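Local coordinates for protein inositol-1-monophosphatase SuhB (Mycobacterium tuberculosis, PDB 2Q74) that probably removes the phosphate from inositol 1-phosphate to yield free myo-inositol, using magnesium as cofactor, in mycobacterial inositol biosynthesis, at residues 23-28 against 61-66; 117-122 against 137-142; 131-136 against 146-151; 213-218 against 262-267. All blocks are in the same frame, centred on the assembly; numbering follows the deposited sequence.

Contact 1 (23-28 against 61-66)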
# COMPACT_ATOMS: atom_id res chain seq x y z
N ALA A 23 -1.39 -12.84 -14.97
CA ALA A 23 -1.70 -11.48 -14.55
C ALA A 23 -2.68 -10.86 -15.54
O ALA A 23 -3.71 -10.30 -15.15
CB ALA A 23 -0.44 -10.64 -14.45
N ALA A 24 -2.37 -10.98 -16.83
CA ALA A 24 -3.24 -10.45 -17.88
C ALA A 24 -4.66 -11.02 -17.79
O ALA A 24 -5.65 -10.33 -18.07
CB ALA A 24 -2.64 -10.76 -19.25
N PHE A 25 -4.75 -12.29 -17.41
CA PHE A 25 -6.04 -12.99 -17.32
C PHE A 25 -6.82 -12.52 -16.11
O PHE A 25 -8.02 -12.29 -16.19
CB PHE A 25 -5.77 -14.49 -17.23
CG PHE A 25 -7.01 -15.33 -17.13
CD1 PHE A 25 -7.75 -15.62 -18.24
CD2 PHE A 25 -7.40 -15.86 -15.91
CE1 PHE A 25 -8.89 -16.43 -18.15
CE2 PHE A 25 -8.53 -16.66 -15.80
CZ PHE A 25 -9.28 -16.94 -16.93
N VAL A 26 -6.14 -12.40 -14.98
CA VAL A 26 -6.75 -11.90 -13.75
C VAL A 26 -7.30 -10.49 -13.96
O VAL A 26 -8.40 -10.17 -13.58
CB VAL A 26 -5.70 -11.87 -12.60
CG1 VAL A 26 -6.21 -11.09 -11.41
CG2 VAL A 26 -5.31 -13.28 -12.23
N ARG A 27 -6.47 -9.67 -14.56
CA ARG A 27 -6.75 -8.28 -14.82
C ARG A 27 -8.02 -8.19 -15.67
O ARG A 27 -8.91 -7.37 -15.41
CB ARG A 27 -5.51 -7.72 -15.52
CG ARG A 27 -5.54 -6.29 -15.90
CD ARG A 27 -4.22 -5.59 -15.58
NE ARG A 27 -3.00 -6.40 -15.72
CZ ARG A 27 -2.44 -6.79 -16.87
NH1 ARG A 27 -3.01 -6.51 -18.03
NH2 ARG A 27 -1.31 -7.47 -16.85
N GLY A 28 -8.12 -9.08 -16.65
CA GLY A 28 -9.30 -9.14 -17.50
C GLY A 28 -10.52 -9.75 -16.86
O GLY A 28 -11.64 -9.27 -17.03
N THR A 61 -9.96 -19.58 -9.00
CA THR A 61 -10.06 -20.91 -9.59
C THR A 61 -9.75 -20.89 -11.08
O THR A 61 -9.00 -21.73 -11.58
CB THR A 61 -11.47 -21.49 -9.42
OG1 THR A 61 -11.90 -21.31 -8.07
CG2 THR A 61 -11.47 -22.97 -9.77
N ASP A 62 -10.34 -19.93 -11.79
CA ASP A 62 -10.17 -19.82 -13.22
C ASP A 62 -8.69 -19.70 -13.57
O ASP A 62 -8.20 -20.39 -14.47
CB ASP A 62 -10.93 -18.60 -13.76
CG ASP A 62 -12.46 -18.77 -13.71
OD1 ASP A 62 -12.96 -19.92 -13.73
OD2 ASP A 62 -13.16 -17.74 -13.67
N THR A 63 -7.99 -18.85 -12.82
CA THR A 63 -6.57 -18.57 -13.06
C THR A 63 -5.70 -19.75 -12.68
O THR A 63 -4.67 -20.02 -13.30
CB THR A 63 -6.12 -17.34 -12.25
OG1 THR A 63 -6.94 -16.22 -12.57
CG2 THR A 63 -4.68 -16.99 -12.54
N GLU A 64 -6.10 -20.46 -11.64
CA GLU A 64 -5.46 -21.72 -11.26
C GLU A 64 -5.56 -22.74 -12.41
O GLU A 64 -4.58 -23.44 -12.71
CB GLU A 64 -6.14 -22.29 -10.00
CG GLU A 64 -5.59 -23.61 -9.49
CD GLU A 64 -4.37 -23.45 -8.61
OE1 GLU A 64 -3.53 -22.60 -8.96
OE2 GLU A 64 -4.27 -24.18 -7.59
N ARG A 65 -6.73 -22.81 -13.03
CA ARG A 65 -6.95 -23.67 -14.19
C ARG A 65 -6.02 -23.28 -15.36
O ARG A 65 -5.39 -24.13 -15.96
CB ARG A 65 -8.42 -23.66 -14.63
CG ARG A 65 -8.80 -24.91 -15.40
CD ARG A 65 -10.25 -24.94 -15.84
NE ARG A 65 -11.19 -24.95 -14.71
CZ ARG A 65 -11.94 -23.92 -14.32
NH1 ARG A 65 -11.90 -22.75 -14.95
NH2 ARG A 65 -12.76 -24.06 -13.28
N LEU A 66 -5.95 -21.98 -15.67
CA LEU A 66 -5.08 -21.48 -16.72
C LEU A 66 -3.66 -21.94 -16.51
O LEU A 66 -3.01 -22.43 -17.42
CB LEU A 66 -5.12 -19.94 -16.75
CG LEU A 66 -4.36 -19.17 -17.85
CD1 LEU A 66 -4.87 -17.75 -17.95
CD2 LEU A 66 -2.87 -19.16 -17.61
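F25 and L66 meet in the antiparallel helix pair 8-33 and 55-74, an outer helical layer of the alpha-beta-alpha-beta-alpha sandwich of inositol monophosphatases. Over these two short segments the axes run 155° apart and come within 10.0 Å of each other, and no hydrogen bond passes between them, so side-chain packing alone makes this contact. F25 does most of the bridging. Its CG lies anti to the backbone N (chi1 180°), and the ring projects across the groove toward the second helix. L66 reaches back past it in the opposite direction and lays one methyl over a ring face: CD1 sits 3.8 Å from the F25 ring centroid and 29° off the ring normal, a CH-pi contact. The rim of the same ring faces the preceding turn of 55-74. There D62 CB lies in the ring plane, 3.7 Å from F25 CE2, while T63 OG1 also comes in at the edge, near CD2. The carboxylate of D62 stands nearly perpendicular to the ring. One of its oxygens, OD1, takes a hydrogen bond from R65 NH1 within a salt bridge, and OD2 forms a salt bridge with R29, which belongs to the first helix. V26, buried, packs near I106, a residue that binds substrate in relatives. The T63 hydroxyl is hydrogen-bonded to V59 O of its own helix, and V26 CG2 fits against T63, 3.4 Å from OG1 and 3.8 Å from CG2.

Contact 2 (117-122 against 137-142)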
# COMPACT_ATOMS: atom_id res chain seq x y z
N PRO A 117 -4.63 -1.83 -5.51
CA PRO A 117 -3.71 -2.39 -6.50
C PRO A 117 -2.48 -2.95 -5.86
O PRO A 117 -1.39 -2.39 -5.98
CB PRO A 117 -3.34 -1.18 -7.36
CG PRO A 117 -3.49 -0.05 -6.44
CD PRO A 117 -4.68 -0.36 -5.60
N ALA A 118 -2.67 -4.08 -5.21
CA ALA A 118 -1.62 -4.75 -4.53
C ALA A 118 -2.07 -6.19 -4.35
O ALA A 118 -2.28 -6.66 -3.22
CB ALA A 118 -1.38 -4.08 -3.18
N TYR A 119 -2.25 -6.87 -5.49
CA TYR A 119 -2.38 -8.33 -5.49
C TYR A 119 -1.45 -8.89 -6.54
O TYR A 119 -1.11 -8.19 -7.49
CB TYR A 119 -3.80 -8.75 -5.77
CG TYR A 119 -4.52 -7.89 -6.75
CD1 TYR A 119 -4.62 -8.23 -8.09
CD2 TYR A 119 -5.11 -6.72 -6.32
CE1 TYR A 119 -5.31 -7.40 -8.98
CE2 TYR A 119 -5.79 -5.92 -7.17
CZ TYR A 119 -5.90 -6.24 -8.50
OH TYR A 119 -6.62 -5.38 -9.32
N ALA A 120 -1.07 -10.16 -6.40
CA ALA A 120 -0.03 -10.72 -7.26
C ALA A 120 -0.23 -12.20 -7.63
O ALA A 120 -0.85 -12.97 -6.92
CB ALA A 120 1.29 -10.55 -6.60
N VAL A 121 0.33 -12.57 -8.77
CA VAL A 121 0.44 -13.96 -9.15
C VAL A 121 1.86 -14.40 -8.74
O VAL A 121 2.83 -13.72 -9.08
CB VAL A 121 0.27 -14.11 -10.67
CG1 VAL A 121 0.40 -15.57 -11.07
CG2 VAL A 121 -1.08 -13.51 -11.12
N SER A 122 1.97 -15.50 -8.01
CA SER A 122 3.26 -16.04 -7.57
C SER A 122 3.46 -17.44 -8.13
O SER A 122 2.60 -18.30 -7.95
CB SER A 122 3.31 -16.10 -6.04
OG SER A 122 4.58 -16.51 -5.57
N ALA A 137 4.16 -11.61 -10.28
CA ALA A 137 3.61 -10.59 -11.19
C ALA A 137 2.77 -9.68 -10.36
O ALA A 137 1.85 -10.15 -9.73
CB ALA A 137 2.76 -11.23 -12.27
N ASP A 138 3.11 -8.39 -10.34
CA ASP A 138 2.30 -7.34 -9.72
C ASP A 138 1.23 -6.96 -10.74
O ASP A 138 1.47 -6.14 -11.64
CB ASP A 138 3.18 -6.13 -9.35
CG ASP A 138 2.41 -5.00 -8.61
OD1 ASP A 138 1.17 -4.94 -8.68
OD2 ASP A 138 3.10 -4.16 -7.97
N VAL A 139 0.05 -7.54 -10.58
CA VAL A 139 -1.00 -7.46 -11.57
C VAL A 139 -1.34 -6.01 -11.94
O VAL A 139 -1.30 -5.64 -13.11
CB VAL A 139 -2.24 -8.27 -11.12
CG1 VAL A 139 -3.36 -8.19 -12.15
CG2 VAL A 139 -1.84 -9.72 -10.90
N ALA A 140 -1.66 -5.18 -10.95
CA ALA A 140 -2.17 -3.83 -11.30
C ALA A 140 -1.03 -2.95 -11.85
O ALA A 140 -1.27 -2.06 -12.65
CB ALA A 140 -2.86 -3.18 -10.12
N ALA A 141 0.19 -3.22 -11.43
CA ALA A 141 1.34 -2.42 -11.85
C ALA A 141 1.78 -2.82 -13.25
O ALA A 141 2.45 -2.05 -13.91
CB ALA A 141 2.48 -2.61 -10.88
N ARG A 142 1.40 -4.01 -13.70
CA ARG A 142 1.84 -4.58 -14.96
C ARG A 142 3.34 -4.78 -15.02
O ARG A 142 3.99 -4.48 -16.02
CB ARG A 142 1.34 -3.74 -16.14
CG ARG A 142 -0.13 -3.83 -16.31
CD ARG A 142 -0.67 -2.94 -17.37
NE ARG A 142 -2.12 -3.14 -17.41
CZ ARG A 142 -2.98 -2.36 -18.04
NH1 ARG A 142 -2.56 -1.29 -18.71
NH2 ARG A 142 -4.28 -2.65 -18.00
O HOH W 1 -1.23 -5.47 -8.30
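Y119 carries its ring with CG between the backbone N and the carbonyl carbon (chi1 37°, the crowded position), while V139 has CG1 anti to its N (chi1 180°). The two side chains cross at about a right angle, with Y119 CE1 3.8 Å from V139 CG1. The other branch of V139, CG2, turns to V121 CG2, 3.9 Å away. These contacts lie at the open end of a beta hairpin, strands 120-127 and 130-138. V121 and A137 form a hydrogen-bonded antiparallel pair: V121 N donates to A137 O at 3.0 Å and A137 N to V121 O at 2.8 Å. A120 and D138 follow as a non-hydrogen-bonded pair. Beyond it the regular pairing gives out, for V139 N makes only a weak bond to Y119 O, and 139-141 turn into helical backbone angles. A water bridges the two chains where the strand pairing ends, donating to Y119 O and accepting from A140 N at 2.7 Å. Farther out, P117 CB touches A140 CB at 3.4 Å, and P117 also packs on R222 of the second subunit. Around the pair, A19, A22 and A23 of helix 8-33 pack on V121 and A137, R27 NE of that helix is hydrogen-bonded to V139 O, and L213 of helix 211-220 lies against A120 and D138 on the other face of the sheet.

Contact 3 (131-136 against 146-151)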
# COMPACT_ATOMS: atom_id res chain seq x y z
N THR A 131 13.52 -23.58 -3.45
CA THR A 131 13.15 -22.75 -4.59
C THR A 131 14.36 -22.36 -5.46
O THR A 131 15.27 -21.66 -5.03
CB THR A 131 12.41 -21.48 -4.15
OG1 THR A 131 11.32 -21.83 -3.28
CG2 THR A 131 11.83 -20.74 -5.35
N VAL A 132 14.32 -22.85 -6.70
CA VAL A 132 15.38 -22.70 -7.68
C VAL A 132 15.10 -21.54 -8.64
O VAL A 132 16.02 -20.93 -9.20
CB VAL A 132 15.50 -24.00 -8.50
CG1 VAL A 132 16.62 -23.89 -9.52
CG2 VAL A 132 15.72 -25.17 -7.57
N ALA A 133 13.82 -21.24 -8.84
CA ALA A 133 13.41 -20.17 -9.73
C ALA A 133 12.00 -19.71 -9.41
O ALA A 133 11.19 -20.46 -8.88
CB ALA A 133 13.51 -20.63 -11.17
N GLY A 134 11.71 -18.46 -9.74
CA GLY A 134 10.44 -17.89 -9.33
C GLY A 134 10.07 -16.62 -10.04
O GLY A 134 10.92 -15.95 -10.62
N ALA A 135 8.78 -16.28 -10.00
CA ALA A 135 8.31 -15.05 -10.64
C ALA A 135 7.07 -14.56 -9.93
O ALA A 135 6.16 -15.35 -9.67
CB ALA A 135 8.01 -15.27 -12.11
N VAL A 136 7.05 -13.28 -9.58
CA VAL A 136 5.84 -12.68 -8.97
C VAL A 136 5.40 -11.54 -9.85
O VAL A 136 6.16 -10.62 -10.12
CB VAL A 136 6.10 -12.10 -7.54
CG1 VAL A 136 4.83 -11.39 -6.99
CG2 VAL A 136 6.59 -13.18 -6.59
N SER A 146 11.41 -11.41 -11.03
CA SER A 146 11.84 -12.80 -11.14
C SER A 146 13.27 -13.02 -10.72
O SER A 146 14.06 -12.08 -10.66
CB SER A 146 11.65 -13.30 -12.56
OG SER A 146 12.35 -12.49 -13.50
N ALA A 147 13.61 -14.28 -10.46
CA ALA A 147 14.95 -14.65 -10.05
C ALA A 147 15.16 -16.13 -10.29
O ALA A 147 14.21 -16.87 -10.50
CB ALA A 147 15.14 -14.32 -8.59
N ALA A 148 16.43 -16.53 -10.27
CA ALA A 148 16.83 -17.94 -10.30
C ALA A 148 18.18 -18.10 -9.58
O ALA A 148 19.00 -17.17 -9.58
CB ALA A 148 16.92 -18.44 -11.72
N THR A 149 18.41 -19.25 -8.94
CA THR A 149 19.62 -19.46 -8.11
C THR A 149 20.88 -19.17 -8.87
O THR A 149 21.13 -19.78 -9.91
CB THR A 149 19.74 -20.88 -7.53
OG1 THR A 149 19.14 -21.82 -8.44
CG2 THR A 149 19.05 -20.98 -6.18
N GLY A 150 21.66 -18.23 -8.36
CA GLY A 150 22.93 -17.85 -8.95
C GLY A 150 22.83 -16.83 -10.05
O GLY A 150 23.85 -16.33 -10.53
N LEU A 151 21.62 -16.48 -10.45
CA LEU A 151 21.43 -15.65 -11.64
C LEU A 151 20.97 -14.24 -11.32
O LEU A 151 20.86 -13.43 -12.23
CB LEU A 151 20.44 -16.35 -12.59
CG LEU A 151 21.00 -17.67 -13.16
CD1 LEU A 151 19.95 -18.36 -14.05
CD2 LEU A 151 22.29 -17.43 -13.89
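V132 O is gripped twice by T149: the backbone N donates to it at 2.9 Å with an N-H...O angle of 160°, and the hydroxyl OG1 adds a weak bond at 3.3 Å. A148 CA closes on the same oxygen in a CA-H...O contact, and the T149 hydroxyl also rests against V132 CG1, the two side chains lying aslant. Two residues along, G134 and A147 make a hydrogen-bonded antiparallel pair, with G134 N to A147 O at 3.1 Å and A147 N to G134 O at 3.2 Å. This is the hairpin of strands 130-138 and 143-148, in the middle of the seven-stranded sheet. On the other edge of strand 130-138, V132 and A133 both face A125 of strand 120-127, a classic beta bulge. The non-hydrogen-bonded pairs, A133 with A148 and A135 with S146, turn small side chains to helix 8-33, and A133 CB lies 4.1 Å from A148 CB. On the opposite face A147 packs against I242 of helix 233-245. The chain reverses in a type II turn over 148-151, with T149 and G150 at its centre; G150 takes the positive phi and L151 N bonds to A148 O at 2.8 Å. At the other end, S146 CB lies 3.4 Å from G134 O while its OG is hydrogen-bonded to E16 OE2.

Contact 4 (213-218 against 262-267)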
# COMPACT_ATOMS: atom_id res chain seq x y z
N LEU A 213 4.26 -9.52 -2.65
CA LEU A 213 4.68 -8.18 -3.04
C LEU A 213 5.63 -7.54 -2.03
O LEU A 213 6.47 -6.74 -2.43
CB LEU A 213 3.43 -7.27 -3.27
CG LEU A 213 2.64 -7.60 -4.54
CD1 LEU A 213 1.34 -6.74 -4.64
CD2 LEU A 213 3.49 -7.45 -5.78
N ASP A 214 5.48 -7.86 -0.75
CA ASP A 214 6.38 -7.36 0.29
C ASP A 214 7.80 -7.90 0.06
O ASP A 214 8.79 -7.18 0.14
CB ASP A 214 5.90 -7.81 1.69
CG ASP A 214 4.66 -7.07 2.17
OD1 ASP A 214 4.52 -5.86 1.93
OD2 ASP A 214 3.82 -7.69 2.84
N LEU A 215 7.89 -9.20 -0.19
CA LEU A 215 9.17 -9.79 -0.48
C LEU A 215 9.79 -9.10 -1.70
O LEU A 215 10.99 -8.83 -1.73
CB LEU A 215 9.00 -11.29 -0.69
CG LEU A 215 8.71 -12.07 0.61
CD1 LEU A 215 8.13 -13.44 0.34
CD2 LEU A 215 10.05 -12.17 1.46
N CYS A 216 8.98 -8.75 -2.69
CA CYS A 216 9.54 -8.09 -3.89
C CYS A 216 9.98 -6.65 -3.57
O CYS A 216 11.02 -6.17 -4.07
CB CYS A 216 8.53 -8.11 -5.04
SG CYS A 216 8.19 -9.75 -5.70
N MET A 217 9.20 -5.97 -2.73
CA MET A 217 9.59 -4.62 -2.35
C MET A 217 10.99 -4.64 -1.69
O MET A 217 11.84 -3.78 -1.96
CB MET A 217 8.54 -4.01 -1.44
CG MET A 217 7.29 -3.61 -2.21
SD MET A 217 6.09 -2.75 -1.16
CE MET A 217 5.04 -4.15 -0.87
N VAL A 218 11.21 -5.61 -0.82
CA VAL A 218 12.50 -5.73 -0.14
C VAL A 218 13.61 -5.89 -1.19
O VAL A 218 14.60 -5.15 -1.18
CB VAL A 218 12.50 -6.89 0.86
CG1 VAL A 218 13.88 -7.12 1.40
CG2 VAL A 218 11.49 -6.60 2.01
N LEU A 262 4.33 -20.60 7.45
CA LEU A 262 5.73 -20.37 7.81
C LEU A 262 5.96 -19.00 8.44
O LEU A 262 5.14 -18.10 8.34
CB LEU A 262 6.64 -20.48 6.58
CG LEU A 262 6.57 -21.77 5.76
CD1 LEU A 262 7.60 -21.73 4.66
CD2 LEU A 262 6.79 -23.00 6.62
N VAL A 263 7.10 -18.87 9.12
CA VAL A 263 7.56 -17.60 9.63
C VAL A 263 8.61 -17.10 8.67
O VAL A 263 9.59 -17.79 8.41
CB VAL A 263 8.17 -17.74 11.02
CG1 VAL A 263 8.74 -16.41 11.49
CG2 VAL A 263 7.12 -18.25 11.98
N VAL A 264 8.40 -15.90 8.15
CA VAL A 264 9.26 -15.32 7.14
C VAL A 264 9.89 -14.05 7.66
O VAL A 264 9.16 -13.16 8.17
CB VAL A 264 8.47 -14.95 5.86
CG1 VAL A 264 9.43 -14.46 4.76
CG2 VAL A 264 7.63 -16.13 5.38
N VAL A 265 11.21 -13.98 7.55
CA VAL A 265 11.95 -12.75 7.78
C VAL A 265 12.84 -12.47 6.57
O VAL A 265 13.56 -13.34 6.10
CB VAL A 265 12.77 -12.80 9.07
CG1 VAL A 265 13.48 -11.46 9.28
CG2 VAL A 265 11.88 -13.11 10.25
N ALA A 266 12.73 -11.27 6.03
CA ALA A 266 13.54 -10.84 4.90
C ALA A 266 14.02 -9.42 5.15
O ALA A 266 13.22 -8.55 5.42
CB ALA A 266 12.74 -10.92 3.62
N ALA A 267 15.32 -9.19 5.08
CA ALA A 267 15.86 -7.89 5.44
C ALA A 267 17.13 -7.57 4.68
O ALA A 267 17.88 -8.48 4.30
CB ALA A 267 16.15 -7.87 6.94
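L215 extends from helix 211-220 to meet V264 and A266 of strand 262-267. Its CG stands anti to the carbonyl carbon and beside the backbone N (chi1 -72°), and CD1 is nearly anti to CA (chi2 162°), which leaves the other methyl, CD2, to do the touching. CD2 reaches A266 CB at 3.7 Å and V264 CG1 at 4.1 Å, so a single methyl spans two strand residues that project from the same face. V264 offers the branch that lies anti to its own backbone N, and its side chain and that of L215 slant across one another. One turn on, V218 points its CB at the strand and meets backbone more than side chain: CG2 is 4.3 Å from A266 O. A266 CB points at the helix and packs on L215. The backbones come closest at two places, 7.0 Å from L215 CA to A266 CA and 6.9 Å from V218 CA to A267 CA. Helix and strand axes are 8.8 Å apart and run in nearly the same direction, 23° between them. Helix 211-220 is the connection of a beta-alpha-beta crossover from strand 204-206 to strand 225-231, and Y226 of the latter strand packs against both L215 and V218. V265 and A267 face the other way, onto helix 272-280. All the touching residues are buried, and neither a hydrogen bond nor a salt bridge passes across; between these two segments the contact is apolar packing, resting on shape and hydrophobic burial.

From the N terminus, contact 1 closes first, joining helix 8-33 to helix 55-74 around a loop that is partly unmodelled. Contacts 2 and 3 follow and cross: 131-136 falls between 117-122 and 137-142, because both hairpins share strand 130-138, and together they tie three neighbouring strands of the larger sheet. Contact 1 meets contact 2 through A23 on A137. On the other side of that sheet, L213 and C216 of contact 4 pack on A120 and V136. Contact 4 then closes the last loop, of 43 residues, against the five-stranded sheet. Helix 211-220 thus lies between the two sheets, with the pair of contact 1 outside the larger one.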